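Local structure of EreC (Klebsiella pneumoniae, 6XCQ) at residues G221-R224 / L225-L229; R251-S254 / I255-T258; W138-S141 / Y142-S146; G116-L120 / E121-D125; M379-Y382 / I383-A386. The protein probably hydrolyses the macrolactone ester of erythromycin and related macrolides, so that the ring opens and the antibiotic is inactivated. The protein carries 1 engineered substitution. One frame throughout, in Å; residues are numbered along the deposited sequence. Where two conformers were deposited one is given.

Contact 1: residues G221-R224 / L225-L229; sequences GVTR and LKLRL
Arg224 and Arg228, one helical turn apart, run side by side in the same direction, and their contact is made by carbon against nitrogen. In the conformer given here NH1 of Arg224 lies 3.8 Å from CD of Arg228, with the two guanidinium planes almost at right angles, at 89°; because Arg224 has a second conformer, this contact is tentative. In both residues CG is anti to the backbone N (chi1 -171° in Arg224 and 177° in Arg228). Beyond that point they differ: Arg228 stays extended as far as NE, whereas this copy of Arg224 bends at chi2. Arg228 has its main polar partner outside the turn, a salt bridge from NE to Asp178.

Apolar contact is slight, with CG2 of Thr223 coming within 4.3 Å of CD2 of Leu227. Leu225 turns to the other side of the helix, where it packs on His184, Val185 and Leu188 of helix 182-191.

Backbone bonds supply the regular frame. Four consecutive i to i+4 bonds run through the turn, among them Lys226 N to Val222 O at 2.9 Å and Arg228 N to Arg224 O at 3.1 Å. The polar partner of Lys226 is Glu253 of helix 244-267.

In this conformer two like charges share one flank, with NH1 of Arg224 and NH1 of Arg228 4.7 Å apart. Arg228 is held by Asp178, whose carboxylate probably offsets part of any repulsion, while Arg224, exposed and seen in two conformers, appears mobile.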
loop_
_atom_site.group_PDB
_atom_site.type_symbol
_atom_site.label_atom_id
_atom_site.label_comp_id
_atom_site.label_asym_id
_atom_site.label_seq_id
_atom_site.Cartn_x
_atom_site.Cartn_y
_atom_site.Cartn_z
ATOM N N GLY A 221 15.166 15.294 -17.114
ATOM C CA GLY A 221 14.295 16.450 -16.984
ATOM C C GLY A 221 13.682 16.553 -15.602
ATOM O O GLY A 221 13.573 17.646 -15.040
ATOM N N VAL A 222 13.300 15.410 -15.022
ATOM C CA VAL A 222 12.719 15.420 -13.686
ATOM C C VAL A 222 13.775 15.788 -12.650
ATOM O O VAL A 222 13.507 16.567 -11.728
ATOM C CB VAL A 222 12.043 14.067 -13.386
ATOM C CG1 VAL A 222 11.738 13.930 -11.923
ATOM C CG2 VAL A 222 10.738 13.957 -14.177
ATOM N N THR A 223 14.998 15.271 -12.800
ATOM C CA THR A 223 16.065 15.646 -11.873
ATOM C C THR A 223 16.341 17.153 -11.921
ATOM O O THR A 223 16.494 17.800 -10.878
ATOM C CB THR A 223 17.327 14.834 -12.187
ATOM O OG1 THR A 223 17.094 13.444 -11.871
ATOM C CG2 THR A 223 18.496 15.314 -11.385
ATOM N N ARG A 224 16.401 17.731 -13.124
ATOM C CA ARG A 224 16.597 19.175 -13.237
ATOM C C ARG A 224 15.520 19.930 -12.471
ATOM O O ARG A 224 15.815 20.860 -11.710
ATOM C CB ARG A 224 16.604 19.596 -14.710
ATOM C CG ARG A 224 17.014 21.059 -14.956
ATOM C CD ARG A 224 15.809 21.991 -15.117
ATOM N NE ARG A 224 16.134 23.202 -15.865
ATOM C CZ ARG A 224 16.565 24.335 -15.320
ATOM N NH1 ARG A 224 16.750 24.428 -14.004
ATOM N NH2 ARG A 224 16.827 25.378 -16.100
ATOM N N LEU A 225 14.262 19.524 -12.644
ATOM C CA LEU A 225 13.160 20.193 -11.959
ATOM C C LEU A 225 13.268 20.045 -10.452
ATOM O O LEU A 225 12.986 20.989 -9.712
ATOM C CB LEU A 225 11.824 19.617 -12.424
ATOM C CG LEU A 225 11.113 20.430 -13.493
ATOM C CD1 LEU A 225 10.047 19.580 -14.146
ATOM C CD2 LEU A 225 10.526 21.704 -12.902
ATOM N N LYS A 226 13.624 18.843 -9.991
ATOM C CA LYS A 226 13.712 18.567 -8.562
ATOM C C LYS A 226 14.740 19.457 -7.882
ATOM O O LYS A 226 14.517 19.946 -6.767
ATOM C CB LYS A 226 14.102 17.112 -8.357
ATOM C CG LYS A 226 14.144 16.669 -6.913
ATOM C CD LYS A 226 14.687 15.254 -6.831
ATOM C CE LYS A 226 15.579 15.070 -5.620
ATOM N NZ LYS A 226 14.786 14.697 -4.426
ATOM N N LEU A 227 15.896 19.627 -8.518
ATOM C CA LEU A 227 16.965 20.424 -7.921
ATOM C C LEU A 227 16.664 21.920 -8.002
ATOM O O LEU A 227 17.032 22.678 -7.097
ATOM C CB LEU A 227 18.292 20.099 -8.611
ATOM C CG LEU A 227 19.155 18.940 -8.078
ATOM C CD1 LEU A 227 18.337 17.746 -7.679
ATOM C CD2 LEU A 227 20.202 18.538 -9.108
ATOM N N ARG A 228 15.995 22.366 -9.060
ATOM C CA ARG A 228 15.615 23.772 -9.124
ATOM C C ARG A 228 14.619 24.111 -8.019
ATOM O O ARG A 228 14.780 25.114 -7.312
ATOM C CB ARG A 228 15.039 24.120 -10.496
ATOM C CG ARG A 228 14.557 25.580 -10.553
ATOM C CD ARG A 228 13.945 25.964 -11.901
ATOM N NE ARG A 228 13.291 27.274 -11.856
ATOM C CZ ARG A 228 13.916 28.444 -12.010
ATOM N NH1 ARG A 228 15.234 28.492 -12.193
ATOM N NH2 ARG A 228 13.225 29.578 -11.950
ATOM N N LEU A 229 13.608 23.260 -7.822
ATOM C CA LEU A 229 12.583 23.569 -6.828
ATOM C C LEU A 229 13.168 23.599 -5.428
ATOM O O LEU A 229 12.836 24.479 -4.628
ATOM C CB LEU A 229 11.444 22.549 -6.891
ATOM C CG LEU A 229 10.253 22.895 -7.788
ATOM C CD1 LEU A 229 9.258 23.780 -7.068
ATOM C CD2 LEU A 229 10.716 23.562 -9.068
#

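Contact 2: residues R251-S254 / I255-T258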
loop_
_atom_site.group_PDB
_atom_site.type_symbol
_atom_site.label_atom_id
_atom_site.label_comp_id
_atom_site.label_asym_id
_atom_site.label_seq_id
_atom_site.Cartn_x
_atom_site.Cartn_y
_atom_site.Cartn_z
ATOM N N ARG A 251 4.821 16.248 -5.922
ATOM C CA ARG A 251 4.523 15.751 -7.262
ATOM C C ARG A 251 5.797 15.304 -7.966
ATOM O O ARG A 251 5.865 14.192 -8.508
ATOM C CB ARG A 251 3.802 16.820 -8.087
ATOM C CG ARG A 251 2.435 17.253 -7.560
ATOM C CD ARG A 251 1.403 16.115 -7.556
ATOM N NE ARG A 251 1.424 15.392 -6.286
ATOM C CZ ARG A 251 0.960 15.874 -5.135
ATOM N NH1 ARG A 251 0.420 17.082 -5.072
ATOM N NH2 ARG A 251 1.039 15.139 -4.038
ATOM N N ILE A 252 6.826 16.157 -7.951
ATOM C CA ILE A 252 8.100 15.818 -8.585
ATOM C C ILE A 252 8.665 14.532 -7.999
ATOM O O ILE A 252 9.148 13.666 -8.735
ATOM C CB ILE A 252 9.107 16.976 -8.439
ATOM C CG1 ILE A 252 8.654 18.199 -9.237
ATOM C CG2 ILE A 252 10.494 16.534 -8.898
ATOM C CD1 ILE A 252 9.262 19.515 -8.735
ATOM N N GLU A 253 8.633 14.392 -6.669
ATOM C CA GLU A 253 9.111 13.142 -6.061
ATOM C C GLU A 253 8.337 11.943 -6.603
ATOM O O GLU A 253 8.922 10.912 -6.954
ATOM C CB GLU A 253 8.985 13.188 -4.539
ATOM C CG GLU A 253 10.014 14.065 -3.820
ATOM C CD GLU A 253 11.449 13.630 -4.069
ATOM O OE1 GLU A 253 12.235 14.447 -4.602
ATOM O OE2 GLU A 253 11.787 12.472 -3.750
ATOM N N SER A 254 7.011 12.060 -6.650
ATOM C CA SER A 254 6.178 10.991 -7.179
ATOM C C SER A 254 6.569 10.644 -8.614
ATOM O O SER A 254 6.711 9.465 -8.955
ATOM C CB SER A 254 4.707 11.394 -7.101
ATOM O OG SER A 254 3.897 10.347 -7.631
ATOM N N ILE A 255 6.753 11.658 -9.470
ATOM C CA ILE A 255 7.123 11.394 -10.865
ATOM C C ILE A 255 8.500 10.748 -10.957
ATOM O O ILE A 255 8.703 9.786 -11.716
ATOM C CB ILE A 255 7.063 12.686 -11.699
ATOM C CG1 ILE A 255 5.628 13.198 -11.803
ATOM C CG2 ILE A 255 7.639 12.446 -13.076
ATOM C CD1 ILE A 255 5.532 14.781 -11.951
ATOM N N GLU A 256 9.470 11.261 -10.193
ATOM C CA GLU A 256 10.822 10.706 -10.233
ATOM C C GLU A 256 10.817 9.216 -9.905
ATOM O O GLU A 256 11.452 8.413 -10.594
ATOM C CB GLU A 256 11.725 11.453 -9.261
ATOM C CG GLU A 256 13.134 10.890 -9.132
ATOM C CD GLU A 256 13.862 11.464 -7.911
ATOM O OE1 GLU A 256 15.057 11.825 -8.013
ATOM O OE2 GLU A 256 13.228 11.550 -6.834
ATOM N N TYR A 257 10.115 8.830 -8.842
ATOM C CA TYR A 257 10.089 7.417 -8.471
ATOM C C TYR A 257 9.206 6.608 -9.410
ATOM O O TYR A 257 9.415 5.394 -9.564
ATOM C CB TYR A 257 9.638 7.270 -7.018
ATOM C CG TYR A 257 10.766 7.437 -6.005
ATOM C CD1 TYR A 257 11.256 8.699 -5.660
ATOM C CD2 TYR A 257 11.344 6.326 -5.405
ATOM C CE1 TYR A 257 12.301 8.846 -4.727
ATOM C CE2 TYR A 257 12.364 6.454 -4.482
ATOM C CZ TYR A 257 12.846 7.707 -4.146
ATOM O OH TYR A 257 13.867 7.790 -3.242
ATOM N N THR A 258 8.230 7.247 -10.060
ATOM C CA THR A 258 7.432 6.515 -11.046
ATOM C C THR A 258 8.280 6.098 -12.242
ATOM O O THR A 258 8.234 4.942 -12.678
ATOM C CB THR A 258 6.239 7.352 -11.497
ATOM O OG1 THR A 258 5.353 7.512 -10.393
ATOM C CG2 THR A 258 5.492 6.640 -12.598
HETATM O O HOH W 1 14.485 12.223 -4.606
#
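A water molecule bridges the carboxylates of Glu253 and Glu256, donating to OE2 of Glu253 at 2.8 Å and to OE2 of Glu256 at 2.6 Å. It relieves a close approach of like charges, for OE2 of Glu253 and OE2 of Glu256 stand 3.5 Å apart, their carboxylate planes perpendicular, at 90°. The two chains reach this place by different routes. Glu253 has CG beside the backbone N and folds at chi2 (-60°), while Glu256 has CG anti to the backbone N and stays extended. Lys226, the partner of Glu253 OE1, probably eases the negative charge further.

Tyr257 lies alongside Glu253 as well, its ring plane inclined at 59° to the carboxylate. CE1 of the ring meets Glu253 OE2 at 3.8 Å, and the carbonyl O of Glu253 sits at the ring edge, 3.5 Å from CD1 of Tyr257.

Thr258 turns its hydroxyl back to the helix. OG1 donates to Ser254 O at 2.8 Å, and the backbone N of Thr258 reaches the same oxygen from the opposite face of the carbonyl plane, so that this one acceptor is gripped twice.

Helix 244-267 is wedged among three others here: Ile252 and Ile255 pack on Leu170 of helix 164-177, Val222 of helix 212-231 meets Ile255 and Glu256, and Tyr257 brings its ring against Tyr284 of helix 279-295.

Contact 3: residues W138-S141 / Y142-S146; sequences WIKS and YLRES
The last turns of helix 126-146 carry an i to i+4 aromatic pair, in which Trp138 and Tyr142 point the same way from the helix. Their planes are nearly parallel, 10° apart, but the rings are slid so far that they barely overlap, with the Tyr142 ring and the six-membered ring of Trp138 centred 4.9 Å from each other. What sits over the indole face is instead CB of Tyr142, a CH-pi contact 3.9 Å from the six-membered ring's centroid. In return CH2 of Trp138 stands over one face of the tyrosine ring, 3.8 Å from CG of Tyr142. Both residues have CG anti to the backbone N (chi1 172° and 173°), which sets the two rings in step. Their polar ends go elsewhere, Trp138 NE1 to Gln43 and Tyr142 OH to Glu88.

Next to this pair, CG2 of Ile139 meets CD1 of Leu143 at 3.7 Å. On the outer flank the guanidinium of Arg144 curls back through a bend at chi3, laying a face over CA of Ser141.

Ser146 OG and Ser146 N reach Tyr142 O from opposite faces of its plane, the hydroxyl at 2.8 Å. Such i to i+4 side-chain pairing along one side is typical of an amphipathic helix, here with its aromatic side laid against helix 73-90.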
loop_
_atom_site.group_PDB
_atom_site.type_symbol
_atom_site.label_atom_id
_atom_site.label_comp_id
_atom_site.label_asym_id
_atom_site.label_seq_id
_atom_site.Cartn_x
_atom_site.Cartn_y
_atom_site.Cartn_z
ATOM N N TRP A 138 -17.286 -0.139 2.800
ATOM C CA TRP A 138 -17.590 -0.275 4.220
ATOM C C TRP A 138 -17.203 0.986 4.996
ATOM O O TRP A 138 -17.985 1.489 5.810
ATOM C CB TRP A 138 -16.885 -1.508 4.799
ATOM C CG TRP A 138 -17.036 -1.544 6.274
ATOM C CD1 TRP A 138 -18.109 -2.016 6.979
ATOM C CD2 TRP A 138 -16.107 -1.052 7.236
ATOM N NE1 TRP A 138 -17.894 -1.854 8.329
ATOM C CE2 TRP A 138 -16.670 -1.268 8.512
ATOM C CE3 TRP A 138 -14.849 -0.449 7.148
ATOM C CZ2 TRP A 138 -16.023 -0.898 9.678
ATOM C CZ3 TRP A 138 -14.209 -0.097 8.304
ATOM C CH2 TRP A 138 -14.793 -0.319 9.558
ATOM N N ILE A 139 -16.002 1.518 4.744
ATOM C CA ILE A 139 -15.526 2.702 5.465
ATOM C C ILE A 139 -16.528 3.848 5.343
ATOM O O ILE A 139 -16.859 4.520 6.329
ATOM C CB ILE A 139 -14.143 3.129 4.942
ATOM C CG1 ILE A 139 -13.024 2.291 5.558
ATOM C CG2 ILE A 139 -13.891 4.610 5.226
ATOM C CD1 ILE A 139 -11.658 2.601 4.945
ATOM N N LYS A 140 -17.021 4.087 4.128
ATOM C CA LYS A 140 -17.952 5.194 3.923
ATOM C C LYS A 140 -19.207 5.019 4.774
ATOM O O LYS A 140 -19.652 5.962 5.435
ATOM C CB LYS A 140 -18.307 5.313 2.440
ATOM C CG LYS A 140 -19.319 6.411 2.111
ATOM C CD LYS A 140 -19.526 6.553 0.605
ATOM C CE LYS A 140 -20.452 7.765 0.255
ATOM N NZ LYS A 140 -20.532 7.947 -1.233
ATOM N N SER A 141 -19.785 3.814 4.786
ATOM C CA SER A 141 -20.947 3.569 5.637
ATOM C C SER A 141 -20.591 3.750 7.100
ATOM O O SER A 141 -21.275 4.475 7.839
ATOM C CB SER A 141 -21.500 2.164 5.394
ATOM O OG SER A 141 -21.696 1.924 4.013
ATOM N N TYR A 142 -19.516 3.092 7.531
ATOM C CA TYR A 142 -19.037 3.207 8.907
ATOM C C TYR A 142 -18.889 4.666 9.342
ATOM O O TYR A 142 -19.326 5.052 10.433
ATOM C CB TYR A 142 -17.702 2.473 9.041
ATOM C CG TYR A 142 -17.026 2.676 10.374
ATOM C CD1 TYR A 142 -17.591 2.182 11.547
ATOM C CD2 TYR A 142 -15.809 3.335 10.459
ATOM C CE1 TYR A 142 -16.971 2.357 12.768
ATOM C CE2 TYR A 142 -15.178 3.522 11.679
ATOM C CZ TYR A 142 -15.766 3.028 12.827
ATOM O OH TYR A 142 -15.138 3.206 14.030
ATOM N N LEU A 143 -18.252 5.489 8.512
ATOM C CA LEU A 143 -18.053 6.889 8.894
ATOM C C LEU A 143 -19.383 7.634 8.978
ATOM O O LEU A 143 -19.627 8.370 9.941
ATOM C CB LEU A 143 -17.108 7.570 7.908
ATOM C CG LEU A 143 -15.688 7.007 7.956
ATOM C CD1 LEU A 143 -14.789 7.720 6.971
ATOM C CD2 LEU A 143 -15.119 7.062 9.369
ATOM N N ARG A 144 -20.266 7.438 7.996
ATOM C CA ARG A 144 -21.569 8.096 8.036
ATOM C C ARG A 144 -22.365 7.680 9.268
ATOM O O ARG A 144 -22.862 8.528 10.015
ATOM C CB ARG A 144 -22.359 7.780 6.769
ATOM C CG ARG A 144 -23.818 8.206 6.859
ATOM C CD ARG A 144 -24.576 7.981 5.555
ATOM N NE ARG A 144 -24.711 6.563 5.223
ATOM C CZ ARG A 144 -24.030 5.948 4.260
ATOM N NH1 ARG A 144 -24.219 4.651 4.028
ATOM N NH2 ARG A 144 -23.162 6.628 3.518
ATOM N N GLU A 145 -22.498 6.368 9.494
ATOM C CA GLU A 145 -23.334 5.885 10.587
ATOM C C GLU A 145 -22.725 6.204 11.947
ATOM O O GLU A 145 -23.452 6.503 12.902
ATOM C CB GLU A 145 -23.585 4.380 10.418
ATOM C CG GLU A 145 -24.532 4.087 9.240
ATOM C CD GLU A 145 -24.500 2.640 8.750
ATOM O OE1 GLU A 145 -23.917 1.776 9.439
ATOM O OE2 GLU A 145 -25.068 2.374 7.665
ATOM N N SER A 146 -21.401 6.164 12.058
ATOM C CA SER A 146 -20.751 6.434 13.332
ATOM C C SER A 146 -20.501 7.916 13.575
ATOM O O SER A 146 -20.208 8.298 14.712
ATOM C CB SER A 146 -19.425 5.681 13.415
ATOM O OG SER A 146 -18.415 6.386 12.710
#

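Contact 4: residues G116-L120 / E121-D125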
loop_
_atom_site.group_PDB
_atom_site.type_symbol
_atom_site.label_atom_id
_atom_site.label_comp_id
_atom_site.label_asym_id
_atom_site.label_seq_id
_atom_site.Cartn_x
_atom_site.Cartn_y
_atom_site.Cartn_z
ATOM N N GLY A 116 -26.142 12.733 -4.231
ATOM C CA GLY A 116 -26.338 12.270 -5.587
ATOM C C GLY A 116 -25.827 10.855 -5.777
ATOM O O GLY A 116 -25.478 10.160 -4.823
ATOM N N ALA A 117 -25.802 10.430 -7.040
ATOM C CA ALA A 117 -25.273 9.124 -7.428
ATOM C C ALA A 117 -23.765 9.141 -7.235
ATOM O O ALA A 117 -23.021 9.607 -8.100
ATOM C CB ALA A 117 -25.640 8.805 -8.872
ATOM N N HIS A 118 -23.305 8.620 -6.098
ATOM C CA HIS A 118 -21.908 8.767 -5.714
ATOM C C HIS A 118 -21.233 7.425 -5.483
ATOM O O HIS A 118 -20.505 7.257 -4.498
ATOM C CB HIS A 118 -21.812 9.628 -4.460
ATOM C CG HIS A 118 -22.128 11.070 -4.710
ATOM N ND1 HIS A 118 -22.487 11.942 -3.705
ATOM C CD2 HIS A 118 -22.152 11.790 -5.857
ATOM C CE1 HIS A 118 -22.706 13.139 -4.221
ATOM N NE2 HIS A 118 -22.516 13.071 -5.526
ATOM N N GLU A 119 -21.466 6.480 -6.392
ATOM C CA GLU A 119 -20.886 5.149 -6.293
ATOM C C GLU A 119 -19.363 5.217 -6.369
ATOM O O GLU A 119 -18.791 6.121 -6.982
ATOM C CB GLU A 119 -21.410 4.257 -7.422
ATOM C CG GLU A 119 -22.930 4.211 -7.547
ATOM C CD GLU A 119 -23.511 5.396 -8.323
ATOM O OE1 GLU A 119 -22.856 5.880 -9.275
ATOM O OE2 GLU A 119 -24.632 5.833 -7.983
ATOM N N LEU A 120 -18.706 4.222 -5.763
ATOM C CA LEU A 120 -17.248 4.206 -5.728
ATOM C C LEU A 120 -16.649 4.109 -7.126
ATOM O O LEU A 120 -15.565 4.652 -7.369
ATOM C CB LEU A 120 -16.757 3.048 -4.856
ATOM C CG LEU A 120 -15.242 2.778 -4.874
ATOM C CD1 LEU A 120 -14.441 3.966 -4.276
ATOM C CD2 LEU A 120 -14.956 1.476 -4.128
ATOM N N GLU A 121 -17.338 3.439 -8.058
ATOM C CA GLU A 121 -16.842 3.340 -9.429
ATOM C C GLU A 121 -16.544 4.707 -10.047
ATOM O O GLU A 121 -15.690 4.811 -10.928
ATOM C CB GLU A 121 -17.853 2.611 -10.313
ATOM C CG GLU A 121 -17.953 1.127 -10.075
ATOM C CD GLU A 121 -19.015 0.785 -9.062
ATOM O OE1 GLU A 121 -19.337 1.654 -8.221
ATOM O OE2 GLU A 121 -19.529 -0.353 -9.108
ATOM N N ARG A 122 -17.238 5.753 -9.611
ATOM C CA ARG A 122 -17.028 7.079 -10.192
ATOM C C ARG A 122 -15.762 7.748 -9.682
ATOM O O ARG A 122 -15.294 8.711 -10.298
ATOM C CB ARG A 122 -18.218 7.986 -9.890
ATOM C CG ARG A 122 -19.542 7.502 -10.451
ATOM C CD ARG A 122 -19.859 8.180 -11.778
ATOM N NE ARG A 122 -20.904 7.478 -12.520
ATOM C CZ ARG A 122 -22.196 7.495 -12.201
ATOM N NH1 ARG A 122 -23.067 6.824 -12.940
ATOM N NH2 ARG A 122 -22.619 8.182 -11.146
ATOM N N PHE A 123 -15.203 7.268 -8.571
ATOM C CA PHE A 123 -14.097 7.944 -7.908
ATOM C C PHE A 123 -12.828 7.112 -7.902
ATOM O O PHE A 123 -11.868 7.475 -7.210
ATOM C CB PHE A 123 -14.465 8.288 -6.463
ATOM C CG PHE A 123 -15.644 9.199 -6.335
ATOM C CD1 PHE A 123 -16.936 8.692 -6.365
ATOM C CD2 PHE A 123 -15.464 10.570 -6.192
ATOM C CE1 PHE A 123 -18.031 9.537 -6.244
ATOM C CE2 PHE A 123 -16.557 11.421 -6.072
ATOM C CZ PHE A 123 -17.841 10.902 -6.102
ATOM N N SER A 124 -12.782 6.020 -8.661
ATOM C CA SER A 124 -11.692 5.071 -8.514
ATOM C C SER A 124 -11.348 4.465 -9.862
ATOM O O SER A 124 -12.206 4.328 -10.738
ATOM C CB SER A 124 -12.068 3.967 -7.525
ATOM O OG SER A 124 -13.256 3.322 -7.944
ATOM N N ASP A 125 -10.088 4.087 -10.006
ATOM C CA ASP A 125 -9.608 3.392 -11.182
ATOM C C ASP A 125 -9.717 1.890 -10.963
ATOM O O ASP A 125 -9.939 1.432 -9.839
ATOM C CB ASP A 125 -8.179 3.849 -11.473
ATOM C CG ASP A 125 -8.077 5.370 -11.570
ATOM O OD1 ASP A 125 -8.769 5.948 -12.439
ATOM O OD2 ASP A 125 -7.334 5.993 -10.766
#
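An oxygen of Glu119 stands over the face of the Arg122 guanidinium, forming a salt bridge that rests on charge alone. OE1 of Glu119 lies 3.0 Å from NH2 of Arg122 but well above the guanidinium plane, so that no N-H is aimed at it; carboxylate and guanidinium are turned 85° against each other. Both chains fold at chi2 to meet. At the edge of the guanidinium, in its plane, lies the carbonyl O of Ala117.

Phe123 lays its ring back along the preceding chain, with CG beside the backbone N. The carbonyl O of Glu119 lies in the ring plane at the edge, 3.2 Å from CD1 of Phe123, and CE1 of Phe123 comes 4.2 Å from CB of His118.

In the conformer given here Ser124 places OG between its backbone N and carbonyl carbon (chi1 57°), from where it donates to Leu120 O at 2.7 Å; a second conformer makes this bond tentative. The N of Phe123 reaches the same oxygen at 2.9 Å, the two donors well out of the carbonyl plane, on opposite faces. CG of Leu120 is 3.7 Å from this OG of Ser124, while the leucine side chain packs on Leu107, Tyr110 and Phe129.

Bonds from Arg122 N to Glu119 O, 3.1 Å, and from Phe123 N to Leu120 O, with Leu120, Glu121 and Arg122 near helical backbone angles, define two overlapping type I beta turns in the loop that joins helix 101-112 to helix 126-146.

Contact 5: residues M379-Y382 / I383-A386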
loop_
_atom_site.group_PDB
_atom_site.type_symbol
_atom_site.label_atom_id
_atom_site.label_comp_id
_atom_site.label_asym_id
_atom_site.label_seq_id
_atom_site.Cartn_x
_atom_site.Cartn_y
_atom_site.Cartn_z
ATOM N N MET A 379 4.150 -20.426 10.143
ATOM C CA MET A 379 3.285 -19.696 11.066
ATOM C C MET A 379 1.885 -20.301 11.080
ATOM O O MET A 379 1.214 -20.325 12.117
ATOM C CB MET A 379 3.232 -18.218 10.682
ATOM C CG MET A 379 2.301 -17.377 11.562
ATOM S SD MET A 379 2.704 -17.366 13.333
ATOM C CE MET A 379 4.371 -16.797 13.292
ATOM N N GLU A 380 1.432 -20.790 9.927
ATOM C CA GLU A 380 0.124 -21.431 9.842
ATOM C C GLU A 380 0.030 -22.635 10.771
ATOM O O GLU A 380 -1.012 -22.866 11.396
ATOM C CB GLU A 380 -0.154 -21.844 8.391
ATOM C CG GLU A 380 -0.384 -20.636 7.447
ATOM C CD GLU A 380 0.890 -19.881 7.067
ATOM O OE1 GLU A 380 1.992 -20.471 7.147
ATOM O OE2 GLU A 380 0.782 -18.691 6.669
ATOM N N GLN A 381 1.106 -23.419 10.877
ATOM C CA GLN A 381 1.049 -24.587 11.750
ATOM C C GLN A 381 0.997 -24.170 13.206
ATOM O O GLN A 381 0.303 -24.801 14.022
ATOM C CB GLN A 381 2.247 -25.502 11.515
ATOM C CG GLN A 381 2.180 -26.768 12.370
ATOM C CD GLN A 381 1.025 -27.656 11.971
ATOM O OE1 GLN A 381 0.918 -28.062 10.822
ATOM N NE2 GLN A 381 0.149 -27.956 12.920
ATOM N N TYR A 382 1.744 -23.121 13.550
ATOM C CA TYR A 382 1.704 -22.578 14.902
ATOM C C TYR A 382 0.293 -22.147 15.275
ATOM O O TYR A 382 -0.175 -22.422 16.384
ATOM C CB TYR A 382 2.665 -21.396 14.989
ATOM C CG TYR A 382 2.759 -20.720 16.339
ATOM C CD1 TYR A 382 3.672 -21.156 17.296
ATOM C CD2 TYR A 382 1.962 -19.622 16.643
ATOM C CE1 TYR A 382 3.773 -20.528 18.521
ATOM C CE2 TYR A 382 2.058 -18.986 17.862
ATOM C CZ TYR A 382 2.967 -19.438 18.794
ATOM O OH TYR A 382 3.058 -18.805 20.006
ATOM N N ILE A 383 -0.389 -21.449 14.361
ATOM C CA ILE A 383 -1.790 -21.084 14.566
ATOM C C ILE A 383 -2.627 -22.326 14.829
ATOM O O ILE A 383 -3.457 -22.354 15.747
ATOM C CB ILE A 383 -2.329 -20.309 13.347
ATOM C CG1 ILE A 383 -1.630 -18.956 13.209
ATOM C CG2 ILE A 383 -3.844 -20.141 13.441
ATOM C CD1 ILE A 383 -1.838 -18.047 14.375
ATOM N N ILE A 384 -2.424 -23.374 14.024
ATOM C CA ILE A 384 -3.174 -24.615 14.225
ATOM C C ILE A 384 -2.893 -25.193 15.607
ATOM O O ILE A 384 -3.814 -25.617 16.316
ATOM C CB ILE A 384 -2.851 -25.632 13.112
ATOM C CG1 ILE A 384 -3.375 -25.140 11.761
ATOM C CG2 ILE A 384 -3.482 -26.967 13.424
ATOM C CD1 ILE A 384 -2.849 -25.955 10.583
ATOM N N ASP A 385 -1.619 -25.199 16.019
ATOM C CA ASP A 385 -1.247 -25.735 17.329
ATOM C C ASP A 385 -1.752 -24.867 18.476
ATOM O O ASP A 385 -2.053 -25.381 19.559
ATOM C CB ASP A 385 0.275 -25.871 17.433
ATOM C CG ASP A 385 0.851 -26.852 16.425
ATOM O OD1 ASP A 385 0.093 -27.674 15.879
ATOM O OD2 ASP A 385 2.074 -26.797 16.174
ATOM N N ALA A 386 -1.823 -23.555 18.276
ATOM C CA ALA A 386 -2.223 -22.655 19.351
ATOM C C ALA A 386 -3.736 -22.545 19.432
ATOM O O ALA A 386 -4.349 -22.908 20.446
ATOM C CB ALA A 386 -1.602 -21.271 19.132
#
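Gln381 and Asp385 meet one turn apart on the outer side of helix 379-387, where NE2 of Gln381 donates to OD1 of Asp385 at 3.0 Å. The acceptor lies in the plane of the glutamine amide, yet NE2 approaches OD1 from above the carboxylate plane, with amide and carboxylate inclined at 37°. Gln381 gets there by a bend at chi2 (66°), which swings its amide along the helix toward the aspartate. CG2 of Ile384 brushes the NE2 of Gln381 at 3.8 Å. On this outward side, where Asp385 is exposed, the bond fixes the turn of the Gln381 amide.

Met379, Glu380 and Ile383, by contrast, are buried. Between the two sides the Tyr382 ring touches Ala386 only loosely, CE2 of Tyr382 to CB of Ala386 4.5 Å. Backbone bonds such as Asp385 N to Gln381 O, at 2.8 Å, run beneath both flanks.

The buried side lies on strands: Ile383 meets Cys393 and Thr395 of strand 392-396 and Cys426 of strand 423-427, Met379 reaches Ile424 and Met406, and Glu380 bonds through OE2 to Thr344 of strand 338-345 and to the backbone N of Arg407 of strand 405-408. The disulfide Cys387-Cys393 ties the helix end to strand 392-396.

How the contacts relate
Contacts 1 and 2 form one unit, their centres 11 Å apart on adjoining helices 212-231 and 244-267. Lys226 NZ and Glu253 OE1 close a salt bridge of 2.6 Å between them, together with packing of Val222 CG2 on Ile255 CG2 at 3.6 Å. A propanediol molecule, probably from the crystallisation liquor, lies about 3 Å from the Glu253 side chain and about 6 Å from that of Lys226. Contacts 3 and 4 make a second neighbourhood, with centres 16 Å apart, where Lys140 NZ comes within 3.3 Å of His118 O. Contact 5 stands alone, its centre 51 Å from that of contact 1, across the chain's centre.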